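Local atomic coordinates of periplasmic binding protein component of an ABC type zinc uptake transporter (Synechocystis sp., PDB entry 1PQ4), a protein that binds zinc and, as the periplasmic component of an ABC-type uptake transporter, probably hands the metal on to its membrane partners. Residues A169-A172 and E173-R176; Q179-G182 and Q183-Q186; F193-H197 and P198-Y202; E253-A256 and A257-A261. All blocks are in the same frame, centred on the assembly; numbering follows the deposited sequence.

Contact 1 of 4, residues A169-A172 and E173-R176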
# COMPACT_ATOMS: atom_id res chain seq x y z
N ALA A 169 -19.96 6.09 4.00
CA ALA A 169 -20.16 4.80 3.37
C ALA A 169 -18.83 4.05 3.34
O ALA A 169 -18.73 2.88 3.72
CB ALA A 169 -20.71 4.99 1.91
N PHE A 170 -17.78 4.73 2.89
CA PHE A 170 -16.48 4.05 2.86
C PHE A 170 -15.97 3.67 4.26
O PHE A 170 -15.40 2.60 4.41
CB PHE A 170 -15.45 4.95 2.12
CG PHE A 170 -14.12 4.27 1.83
CD1 PHE A 170 -12.96 5.04 1.77
CD2 PHE A 170 -14.05 2.91 1.55
CE1 PHE A 170 -11.75 4.44 1.43
CE2 PHE A 170 -12.88 2.30 1.22
CZ PHE A 170 -11.71 3.07 1.16
N LEU A 171 -16.13 4.52 5.30
CA LEU A 171 -15.64 4.11 6.63
C LEU A 171 -16.37 2.85 7.13
O LEU A 171 -15.77 1.98 7.76
CB LEU A 171 -15.82 5.22 7.70
CG LEU A 171 -14.99 6.50 7.40
CD1 LEU A 171 -15.42 7.66 8.38
CD2 LEU A 171 -13.47 6.15 7.52
N ALA A 172 -17.67 2.75 6.86
CA ALA A 172 -18.43 1.56 7.31
C ALA A 172 -17.94 0.30 6.56
O ALA A 172 -17.88 -0.80 7.13
CB ALA A 172 -19.94 1.80 7.07
N GLU A 173 -17.66 0.45 5.27
CA GLU A 173 -17.13 -0.66 4.48
C GLU A 173 -15.79 -1.06 5.07
O GLU A 173 -15.45 -2.24 5.15
CB GLU A 173 -16.87 -0.25 3.01
CG GLU A 173 -18.06 0.03 2.13
CD GLU A 173 -17.62 0.59 0.75
OE1 GLU A 173 -16.73 -0.00 0.10
OE2 GLU A 173 -18.15 1.63 0.32
N LEU A 174 -14.97 -0.08 5.45
CA LEU A 174 -13.66 -0.42 6.00
C LEU A 174 -13.77 -1.22 7.31
O LEU A 174 -12.95 -2.10 7.56
CB LEU A 174 -12.81 0.87 6.23
CG LEU A 174 -12.39 1.50 4.87
CD1 LEU A 174 -11.95 2.97 5.03
CD2 LEU A 174 -11.24 0.67 4.33
N GLU A 175 -14.75 -0.89 8.17
CA GLU A 175 -14.90 -1.63 9.43
C GLU A 175 -15.33 -3.04 9.13
O GLU A 175 -14.88 -3.99 9.74
CB GLU A 175 -15.95 -1.00 10.35
CG GLU A 175 -15.32 -0.41 11.58
CD GLU A 175 -14.43 -1.42 12.29
OE1 GLU A 175 -14.95 -2.23 13.09
OE2 GLU A 175 -13.22 -1.43 12.03
N ARG A 176 -16.22 -3.18 8.16
CA ARG A 176 -16.70 -4.52 7.78
C ARG A 176 -15.51 -5.34 7.20
O ARG A 176 -15.28 -6.48 7.59
CB ARG A 176 -17.85 -4.37 6.79
CG ARG A 176 -18.37 -5.66 6.18
CD ARG A 176 -18.80 -5.27 4.80
NE ARG A 176 -19.31 -6.33 3.95
CZ ARG A 176 -19.55 -6.15 2.66
NH1 ARG A 176 -19.32 -4.95 2.12
NH2 ARG A 176 -20.03 -7.14 1.91
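F170 O accepts the amide hydrogen of L174 N at 2.9 Å, the shortest bond in this turn of helix 160-185, and the same oxygen also lies 3.2 Å from L174 CG. The aliphatic branch of L174 thus sits against both the carbonyl and the ring of F170. With its CG anti to the backbone N (chi1 -171°), F170 brings its ring over L174, and L174 CD1 settles 3.7 Å from the ring centroid, only 5° off the normal: a CH-pi contact almost centred on the face. L174 CD1 is also 4.3 Å from L171 CD2, which extends the apolar patch by one residue. At the ring's edge E173 OE1 comes within 4.2 Å of F170 CD2, but the carboxylate has its main partner in K18, with which it forms a salt bridge. With an alanine here in place of F170, L174 CD1 would probably lose its aromatic face and a gap would open toward Y14, F15 and V141. The ring docks helix 160-185 on helices 10-20 and 138-155; a long helix linking two lobes is a known feature of this family, which helix 160-185 probably represents.

Contact 2 of 4, residues Q179-G182 and Q183-Q186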
# COMPACT_ATOMS: atom_id res chain seq x y z
N GLN A 179 -13.20 -6.45 10.07
CA GLN A 179 -13.74 -7.61 10.81
C GLN A 179 -13.53 -8.90 9.98
O GLN A 179 -13.17 -9.96 10.51
CB GLN A 179 -15.27 -7.44 11.05
CG GLN A 179 -15.69 -7.38 12.52
CD GLN A 179 -16.99 -8.19 12.79
OE1 GLN A 179 -17.94 -8.16 11.99
NE2 GLN A 179 -17.03 -8.89 13.93
N GLU A 180 -13.80 -8.79 8.68
CA GLU A 180 -13.68 -9.94 7.78
C GLU A 180 -12.23 -10.43 7.75
O GLU A 180 -11.97 -11.63 7.86
CB GLU A 180 -14.14 -9.51 6.39
CG GLU A 180 -14.53 -10.62 5.47
CD GLU A 180 -15.11 -10.07 4.18
OE1 GLU A 180 -15.81 -9.03 4.24
OE2 GLU A 180 -14.90 -10.69 3.11
N LEU A 181 -11.27 -9.52 7.60
CA LEU A 181 -9.85 -9.94 7.57
C LEU A 181 -9.44 -10.54 8.90
O LEU A 181 -8.70 -11.53 8.95
CB LEU A 181 -8.93 -8.75 7.22
CG LEU A 181 -9.21 -8.12 5.85
CD1 LEU A 181 -8.22 -6.94 5.60
CD2 LEU A 181 -9.07 -9.16 4.75
N GLY A 182 -9.92 -9.96 10.00
CA GLY A 182 -9.59 -10.48 11.31
C GLY A 182 -10.14 -11.90 11.50
O GLY A 182 -9.49 -12.74 12.14
N GLN A 183 -11.32 -12.18 10.95
CA GLN A 183 -11.91 -13.52 11.08
C GLN A 183 -11.05 -14.55 10.31
O GLN A 183 -10.80 -15.66 10.77
CB GLN A 183 -13.34 -13.53 10.54
CG GLN A 183 -14.30 -12.76 11.44
CD GLN A 183 -15.75 -12.86 11.01
OE1 GLN A 183 -16.10 -12.56 9.86
NE2 GLN A 183 -16.61 -13.28 11.94
N ILE A 184 -10.61 -14.17 9.13
CA ILE A 184 -9.74 -15.03 8.32
C ILE A 184 -8.42 -15.31 9.03
O ILE A 184 -7.97 -16.45 9.07
CB ILE A 184 -9.45 -14.36 6.94
CG1 ILE A 184 -10.75 -14.27 6.16
CG2 ILE A 184 -8.34 -15.12 6.17
CD1 ILE A 184 -10.71 -13.31 4.98
N LEU A 185 -7.80 -14.29 9.64
CA LEU A 185 -6.48 -14.46 10.24
C LEU A 185 -6.38 -14.80 11.72
O LEU A 185 -5.34 -15.29 12.15
CB LEU A 185 -5.66 -13.16 10.02
CG LEU A 185 -4.83 -12.76 8.79
CD1 LEU A 185 -4.85 -13.81 7.74
CD2 LEU A 185 -5.26 -11.40 8.27
N GLN A 186 -7.40 -14.56 12.52
CA GLN A 186 -7.18 -14.86 13.94
C GLN A 186 -6.89 -16.30 14.37
O GLN A 186 -6.10 -16.50 15.29
CB GLN A 186 -8.31 -14.28 14.80
CG GLN A 186 -8.35 -12.73 14.84
CD GLN A 186 -6.96 -12.04 14.79
OE1 GLN A 186 -6.28 -12.04 13.75
NE2 GLN A 186 -6.55 -11.44 15.92
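Q183 and Q179, together with I184 and E180, pair through backbone bonds in the last turns of the long helix 160-185, as it runs toward strand 192-195 of the second lobe. Q183 N reaches Q179 O at 2.9 Å, and the Q183 side chain follows the same carbonyl: its CG stands anti to its own carbonyl carbon (chi1 -71°), which brings Q183 CG to 3.2 Å from Q179 O, and the chain then runs on extended. I184 behaves alike one residue on, laying CG1 3.4 Å from E180 O and turning CD1 back along the helix, 4.5 Å from L181 CD2, a loose apolar touch. Both L181 and I184 pack against A281 of helix 273-288, while the carboxylate of E180 forms a salt bridge with K278 of that helix, so the inner side of this turn combines apolar packing with a salt bridge. L185 departs from a staggered torsion at chi2. The angle of -2° puts CD1 almost in eclipse with CA, a strained torsion, and leaves L185 CD2 3.5 Å from L181 O; Y207 and L209 pack on this buried side chain. G182 contributes only its backbone, and its carbonyl receives Q186 N at 2.8 Å. At the end of the Q186 side chain, OE1 is buried by the turn and has no hydrogen-bonding partner in the model.

Contact 3 of 4, residues F193-H197 and P198-Y202. With ZN (zinc ion), chain C.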
# COMPACT_ATOMS: atom_id res chain seq x y z
N PHE A 193 5.02 -14.97 8.17
CA PHE A 193 4.97 -15.17 6.69
C PHE A 193 6.20 -14.51 6.09
O PHE A 193 6.70 -13.51 6.61
CB PHE A 193 3.66 -14.70 6.01
CG PHE A 193 3.39 -13.21 6.08
CD1 PHE A 193 3.48 -12.43 4.94
CD2 PHE A 193 3.01 -12.60 7.30
CE1 PHE A 193 3.19 -11.07 4.97
CE2 PHE A 193 2.72 -11.21 7.35
CZ PHE A 193 2.80 -10.45 6.18
N ILE A 194 6.75 -15.10 5.04
CA ILE A 194 7.97 -14.55 4.41
C ILE A 194 7.56 -13.92 3.12
O ILE A 194 6.84 -14.51 2.34
CB ILE A 194 8.96 -15.66 4.04
CG1 ILE A 194 9.22 -16.52 5.24
CG2 ILE A 194 10.26 -15.05 3.53
CD1 ILE A 194 10.14 -17.73 4.95
N VAL A 195 8.08 -12.72 2.87
CA VAL A 195 7.76 -11.96 1.68
C VAL A 195 9.06 -11.37 1.20
O VAL A 195 10.03 -11.28 1.95
CB VAL A 195 6.81 -10.76 1.92
CG1 VAL A 195 5.48 -11.24 2.26
CG2 VAL A 195 7.36 -9.87 3.07
N PHE A 196 9.08 -10.99 -0.04
CA PHE A 196 10.31 -10.43 -0.53
C PHE A 196 10.43 -8.99 -0.03
O PHE A 196 11.30 -8.71 0.77
CB PHE A 196 10.37 -10.47 -2.05
CG PHE A 196 11.64 -9.87 -2.58
CD1 PHE A 196 12.86 -10.54 -2.40
CD2 PHE A 196 11.64 -8.59 -3.13
CE1 PHE A 196 14.05 -9.95 -2.74
CE2 PHE A 196 12.87 -7.99 -3.48
CZ PHE A 196 14.06 -8.68 -3.28
N HIS A 197 9.53 -8.12 -0.49
CA HIS A 197 9.59 -6.68 -0.13
C HIS A 197 8.64 -6.44 1.05
O HIS A 197 7.46 -6.80 0.98
CB HIS A 197 9.20 -5.88 -1.35
CG HIS A 197 9.07 -4.42 -1.08
ND1 HIS A 197 10.16 -3.60 -0.91
CD2 HIS A 197 7.97 -3.63 -0.97
CE1 HIS A 197 9.75 -2.36 -0.70
NE2 HIS A 197 8.43 -2.35 -0.73
N PRO A 198 9.14 -5.83 2.14
CA PRO A 198 8.33 -5.59 3.32
C PRO A 198 7.34 -4.46 3.19
O PRO A 198 7.54 -3.36 3.68
CB PRO A 198 9.38 -5.34 4.42
CG PRO A 198 10.46 -4.59 3.68
CD PRO A 198 10.51 -5.29 2.30
N SER A 199 6.26 -4.71 2.49
CA SER A 199 5.29 -3.64 2.43
C SER A 199 4.13 -3.92 3.37
O SER A 199 3.14 -3.18 3.37
CB SER A 199 4.78 -3.52 1.00
OG SER A 199 4.48 -4.77 0.51
N TRP A 200 4.23 -4.97 4.18
CA TRP A 200 3.07 -5.37 4.98
C TRP A 200 3.19 -5.16 6.49
O TRP A 200 2.46 -5.81 7.25
CB TRP A 200 2.73 -6.86 4.70
CG TRP A 200 2.62 -7.19 3.23
CD1 TRP A 200 3.62 -7.61 2.39
CD2 TRP A 200 1.46 -6.99 2.41
NE1 TRP A 200 3.16 -7.68 1.09
CE2 TRP A 200 1.83 -7.30 1.08
CE3 TRP A 200 0.15 -6.58 2.68
CZ2 TRP A 200 0.94 -7.21 0.02
CZ3 TRP A 200 -0.75 -6.49 1.61
CH2 TRP A 200 -0.35 -6.80 0.30
N ALA A 201 4.08 -4.27 6.95
CA ALA A 201 4.24 -4.11 8.40
C ALA A 201 2.96 -3.59 9.10
O ALA A 201 2.63 -4.01 10.19
CB ALA A 201 5.43 -3.14 8.69
N TYR A 202 2.23 -2.67 8.48
CA TYR A 202 1.02 -2.16 9.14
C TYR A 202 -0.07 -3.21 9.13
O TYR A 202 -0.76 -3.43 10.12
CB TYR A 202 0.55 -0.88 8.43
CG TYR A 202 1.57 0.24 8.65
CD1 TYR A 202 1.52 1.02 9.85
CD2 TYR A 202 2.53 0.54 7.70
CE1 TYR A 202 2.41 2.05 10.07
CE2 TYR A 202 3.44 1.61 7.90
CZ TYR A 202 3.36 2.36 9.10
OH TYR A 202 4.18 3.48 9.27
ZN ZN C . 7.17 -0.73 -0.78
O HOH W 1 5.33 -1.10 -2.08
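H197 leads into P198 with its CB 3.5 Å from P198 N. Because CG stands anti to the backbone N (chi1 174°), the imidazole swings across the proline at about a right angle; CG lies 3.5 Å from P198 N, which sits over one ring face. ND1 is 3.6 Å from P198 CD and hydrogen-bonds E215 OE1. CE1 flanks the metal beside NE2, and on the other branch CD2 approaches S199 CB at 3.8 Å. NE2, at the tip, binds the zinc ion at 2.1 Å; H37, H133 and a water complete the coordination. E215 and the zinc together would hold the ring's rotation, and F247 stacks on it. H197 O accepts a weak hydrogen bond from S199 N at 2.8 Å, closing an inverse gamma turn centred on P198. Earlier, in the strand, the F193 ring edge meets W200 CB, 3.9 Å from F193 CZ, and V195 CG1 lies 4.1 Å from W200 CD1. E244 bonds H197 N through OE1 and W200 NE1 through OE2, linking the loop to the helix start. This is the first half of the beta-alpha-beta unit completed by strand 210-213, whose strand-to-helix loop supplies H197 to the zinc site.

Contact 4 of 4, residues E253-A256 and A257-A261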
# COMPACT_ATOMS: atom_id res chain seq x y z
N GLU A 253 11.80 -17.79 -5.00
CA GLU A 253 11.75 -19.10 -5.67
C GLU A 253 12.87 -20.02 -5.19
O GLU A 253 12.66 -21.20 -4.95
CB GLU A 253 11.84 -18.92 -7.19
CG GLU A 253 10.61 -18.27 -7.80
CD GLU A 253 10.74 -17.96 -9.28
OE1 GLU A 253 10.99 -18.89 -10.08
OE2 GLU A 253 10.58 -16.79 -9.67
N ALA A 254 14.06 -19.46 -5.00
CA ALA A 254 15.19 -20.28 -4.56
C ALA A 254 14.94 -20.74 -3.14
O ALA A 254 15.22 -21.88 -2.79
CB ALA A 254 16.51 -19.48 -4.66
N ILE A 255 14.41 -19.84 -2.31
CA ILE A 255 14.13 -20.21 -0.94
C ILE A 255 13.08 -21.27 -0.89
O ILE A 255 13.22 -22.25 -0.14
CB ILE A 255 13.65 -19.00 -0.08
CG1 ILE A 255 14.84 -18.07 0.18
CG2 ILE A 255 13.03 -19.51 1.24
CD1 ILE A 255 15.82 -17.83 -0.95
N ALA A 256 12.02 -21.10 -1.67
CA ALA A 256 10.94 -22.06 -1.66
C ALA A 256 11.45 -23.43 -2.08
O ALA A 256 11.08 -24.45 -1.51
CB ALA A 256 9.79 -21.61 -2.61
N ALA A 257 12.32 -23.46 -3.08
CA ALA A 257 12.85 -24.75 -3.55
C ALA A 257 13.72 -25.42 -2.50
O ALA A 257 13.78 -26.65 -2.41
CB ALA A 257 13.67 -24.55 -4.85
N GLU A 258 14.43 -24.61 -1.73
CA GLU A 258 15.33 -25.13 -0.69
C GLU A 258 14.68 -25.57 0.59
O GLU A 258 15.19 -26.47 1.26
CB GLU A 258 16.39 -24.09 -0.35
CG GLU A 258 17.51 -24.02 -1.35
CD GLU A 258 18.71 -24.78 -0.85
OE1 GLU A 258 18.50 -25.81 -0.18
OE2 GLU A 258 19.85 -24.34 -1.14
N ILE A 259 13.57 -24.93 0.98
CA ILE A 259 12.92 -25.31 2.23
C ILE A 259 11.63 -26.07 2.04
O ILE A 259 10.89 -26.21 2.99
CB ILE A 259 12.61 -24.11 3.12
CG1 ILE A 259 11.43 -23.33 2.53
CG2 ILE A 259 13.86 -23.24 3.25
CD1 ILE A 259 10.82 -22.28 3.46
N GLY A 260 11.35 -26.52 0.82
CA GLY A 260 10.15 -27.29 0.60
C GLY A 260 8.82 -26.56 0.64
O GLY A 260 7.84 -27.12 1.13
N ALA A 261 8.77 -25.33 0.10
CA ALA A 261 7.52 -24.52 0.06
C ALA A 261 7.06 -24.19 -1.37
O ALA A 261 7.76 -24.46 -2.33
CB ALA A 261 7.75 -23.22 0.83
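The peptide group of A256 is the flat unit gripped here: A261 N approaches its carbonyl only 16° from the carbonyl plane and bonds A256 O at 3.0 Å, while A261 O lies 3.5 Å from A256 CB. One residue earlier, I259 N bonds I255 O at 2.9 Å. The A261-to-A256 bond spans five residues rather than four, and G260, at positive phi, turns the chain out of helical geometry, consistent with this bond. It brings A256 CB and A261 CB within 4.3 Å, both packing on V241 of strand 240-244. Beside them I255 CG2 touches I259 CD1 at 4.2 Å. I259 holds CG1 between its backbone N and carbonyl carbon (chi1 73°), so that CG1 presses on I255 O at 3.4 Å and the chain faces I230 and A233 of helix 223-234. The A256 carbonyl is thus bonded within the turn that leads out of helix 250-259 toward strand 262-266, with small or branched aliphatic side chains on its inner side. The hydrogen bonds across this contact are all backbone ones and its side-chain contacts apolar, which implies a turn held by main-chain bonding and by the packing of A256 and A261 on V241.

How the contacts relate
Contact 3 is the buried one, and it alone carries a metal ligand; contacts 1, 2 and 4 are partly exposed and lie away from the zinc. Contacts 1 and 2 share helix 160-185, their centres 15 Å apart, yet pack differently: the first against helices 10-20 and 138-155, the second against helix 273-288. Helix 160-185 leads on to strand 192-195, where contact 3 begins. Contacts 3 and 4 both belong to beta-alpha-beta units, with centres about 17 Å apart and nearest atoms about 5 Å apart. Chemistry follows place: aromatic-aliphatic packing in contact 1, glutamine chains over carbonyls in contact 2, metal coordination in contact 3, small aliphatic groups in contact 4.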